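Local atomic coordinates of AT-less polyketide synthase (Streptomyces platensis subsp. rosaceus, PDB entry 4TKT), a protein that probably catalyses decarboxylative Claisen condensation as a ketosynthase domain of the isomigrastatin polyketide synthase, extending the growing polyketide chain. Residues Glu75-Pro78 with Leu79-Gly82. Residues are numbered along the deposited sequence; the frame is centred on the assembly and turned at random.
Sequences EFDP and LFFG
Asp-77 and Pro-78 lead the extended backbone of Phe-76 directly into overlapping beta turns, a short 3-10-like bend formed with Leu-79, Phe-80 and Phe-81. Phe-81 N donates to Pro-78 O at 3.0 Å. One residue earlier, Phe-80 N makes a weak bond to Asp-77 O at 3.1 Å. At the far end Gly-82 takes up positive phi, and its N reaches back weakly to Leu-79 O.

The Asp-77 side chain folds over the start of the bend. Its CG stands anti to the backbone N (chi1 -167°), which carries the carboxylate across the CB of Phe-80; Asp-77 CG and Phe-80 CB approach to 3.4 Å. Asp-77 OD1 is also a second, weak acceptor for Phe-80 N. A water donates to Asp-77 OD1 at 2.6 Å and accepts from Leu-79 N at 2.9 Å, thereby linking the carboxylate to a second amide of the bend. The other oxygen, Asp-77 OD2, accepts from the backbone N of Ala-608.

In the N-terminal part of the thiolase-like ketosynthase fold, the bend joins the short, weakly bonded strand 75-76, paired antiparallel with 610-611 near the C-terminal end of the chain, to helix 85-89, and packs against helix 93-109 and that C-terminal segment. Phe-76 and Phe-81 lie in nearly parallel planes, 6° apart, but slid so far that the rings barely overlap. The closest approach is Phe-76 CE1 to Phe-81 CD2, 3.7 Å, and Gln-100 of helix 93-109 touches both side chains. Phe-80 CD2 sits 3.5 Å above the centre of the Phe-81 ring, while the Phe-80 ring itself meets His-103 and Phe-607 edge-to-face.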
ATOM      1  N   GLU A  75       8.887 -12.718   9.121  1.00 25.35           N
ATOM      2  CA  GLU A  75       8.392 -13.740   8.206  1.00 26.86           C
ATOM      3  C   GLU A  75       8.679 -13.343   6.762  1.00 27.83           C
ATOM      4  O   GLU A  75       8.488 -12.188   6.381  1.00 24.57           O
ATOM      5  CB  GLU A  75       6.893 -13.969   8.412  1.00 30.29           C
ATOM      6  CG  GLU A  75       6.531 -14.451   9.808  1.00 29.64           C
ATOM      7  CD  GLU A  75       5.033 -14.542  10.027  1.00 36.91           C
ATOM      8  OE1 GLU A  75       4.273 -14.126   9.126  1.00 39.17           O
ATOM      9  OE2 GLU A  75       4.617 -15.029  11.101  1.00 37.68           O
ATOM     10  N   PHE A  76       9.136 -14.303   5.964  1.00 28.41           N
ATOM     11  CA  PHE A  76       9.567 -14.019   4.600  1.00 30.08           C
ATOM     12  C   PHE A  76       9.613 -15.291   3.757  1.00 35.59           C
ATOM     13  O   PHE A  76       9.786 -16.388   4.286  1.00 37.65           O
ATOM     14  CB  PHE A  76      10.941 -13.340   4.620  1.00 24.18           C
ATOM     15  CG  PHE A  76      11.391 -12.820   3.284  1.00 27.53           C
ATOM     16  CD1 PHE A  76      10.539 -12.064   2.496  1.00 23.49           C
ATOM     17  CD2 PHE A  76      12.676 -13.069   2.828  1.00 25.62           C
ATOM     18  CE1 PHE A  76      10.956 -11.579   1.270  1.00 23.37           C
ATOM     19  CE2 PHE A  76      13.100 -12.582   1.605  1.00 26.27           C
ATOM     20  CZ  PHE A  76      12.239 -11.837   0.826  1.00 25.34           C
ATOM     21  N   ASP A  77       9.460 -15.137   2.447  1.00 38.82           N
ATOM     22  CA  ASP A  77       9.494 -16.263   1.518  1.00 26.55           C
ATOM     23  C   ASP A  77      10.639 -16.093   0.524  1.00 26.15           C
ATOM     24  O   ASP A  77      10.406 -15.773  -0.639  1.00 36.41           O
ATOM     25  CB  ASP A  77       8.159 -16.374   0.779  1.00 30.65           C
ATOM     26  CG  ASP A  77       8.002 -17.685   0.026  1.00 39.31           C
ATOM     27  OD1 ASP A  77       9.009 -18.398  -0.189  1.00 39.73           O
ATOM     28  OD2 ASP A  77       6.857 -17.996  -0.363  1.00 41.51           O
ATOM     29  N   PRO A  78      11.881 -16.313   0.977  1.00 27.75           N
ATOM     30  CA  PRO A  78      13.070 -16.038   0.158  1.00 25.59           C
ATOM     31  C   PRO A  78      13.139 -16.849  -1.142  1.00 31.03           C
ATOM     32  O   PRO A  78      13.546 -16.307  -2.171  1.00 29.09           O
ATOM     33  CB  PRO A  78      14.228 -16.412   1.090  1.00 26.88           C
ATOM     34  CG  PRO A  78      13.638 -17.363   2.074  1.00 31.10           C
ATOM     35  CD  PRO A  78      12.236 -16.889   2.285  1.00 26.17           C
ATOM     36  N   LEU A  79      12.748 -18.119  -1.100  1.00 27.39           N
ATOM     37  CA  LEU A  79      12.797 -18.969  -2.289  1.00 33.59           C
ATOM     38  C   LEU A  79      11.898 -18.425  -3.392  1.00 35.79           C
ATOM     39  O   LEU A  79      12.208 -18.545  -4.578  1.00 42.77           O
ATOM     40  CB  LEU A  79      12.395 -20.403  -1.942  1.00 29.49           C
ATOM     41  CG  LEU A  79      13.537 -21.399  -1.737  1.00 34.36           C
ATOM     42  CD1 LEU A  79      14.683 -20.771  -0.968  1.00 33.64           C
ATOM     43  CD2 LEU A  79      13.027 -22.628  -1.009  1.00 32.95           C
ATOM     44  N   PHE A  80      10.785 -17.825  -2.990  1.00 28.07           N
ATOM     45  CA  PHE A  80       9.865 -17.210  -3.933  1.00 28.18           C
ATOM     46  C   PHE A  80      10.561 -16.103  -4.722  1.00 31.90           C
ATOM     47  O   PHE A  80      10.309 -15.930  -5.915  1.00 31.85           O
ATOM     48  CB  PHE A  80       8.645 -16.658  -3.196  1.00 27.99           C
ATOM     49  CG  PHE A  80       7.612 -16.050  -4.096  1.00 32.67           C
ATOM     50  CD1 PHE A  80       6.588 -16.821  -4.615  1.00 39.35           C
ATOM     51  CD2 PHE A  80       7.656 -14.703  -4.416  1.00 34.67           C
ATOM     52  CE1 PHE A  80       5.633 -16.265  -5.440  1.00 35.71           C
ATOM     53  CE2 PHE A  80       6.705 -14.141  -5.244  1.00 31.74           C
ATOM     54  CZ  PHE A  80       5.692 -14.923  -5.756  1.00 32.93           C
ATOM     55  N   PHE A  81      11.446 -15.367  -4.055  1.00 33.73           N
ATOM     56  CA  PHE A  81      12.113 -14.222  -4.669  1.00 28.91           C
ATOM     57  C   PHE A  81      13.527 -14.537  -5.147  1.00 33.95           C
ATOM     58  O   PHE A  81      14.281 -13.633  -5.504  1.00 41.10           O
ATOM     59  CB  PHE A  81      12.155 -13.046  -3.689  1.00 32.63           C
ATOM     60  CG  PHE A  81      10.800 -12.536  -3.303  1.00 24.61           C
ATOM     61  CD1 PHE A  81      10.103 -11.686  -4.144  1.00 24.60           C
ATOM     62  CD2 PHE A  81      10.221 -12.909  -2.103  1.00 24.68           C
ATOM     63  CE1 PHE A  81       8.853 -11.216  -3.794  1.00 24.66           C
ATOM     64  CE2 PHE A  81       8.969 -12.444  -1.747  1.00 27.93           C
ATOM     65  CZ  PHE A  81       8.284 -11.595  -2.593  1.00 24.74           C
ATOM     66  N   GLY A  82      13.884 -15.816  -5.152  1.00 34.51           N
ATOM     67  CA  GLY A  82      15.197 -16.230  -5.609  1.00 35.88           C
ATOM     68  C   GLY A  82      16.304 -15.722  -4.707  1.00 37.24           C
ATOM     69  O   GLY A  82      17.427 -15.484  -5.151  1.00 39.85           O
TER
HETATM   70  O   HOH W   1      11.120 -19.494   0.924  1.00 29.52           O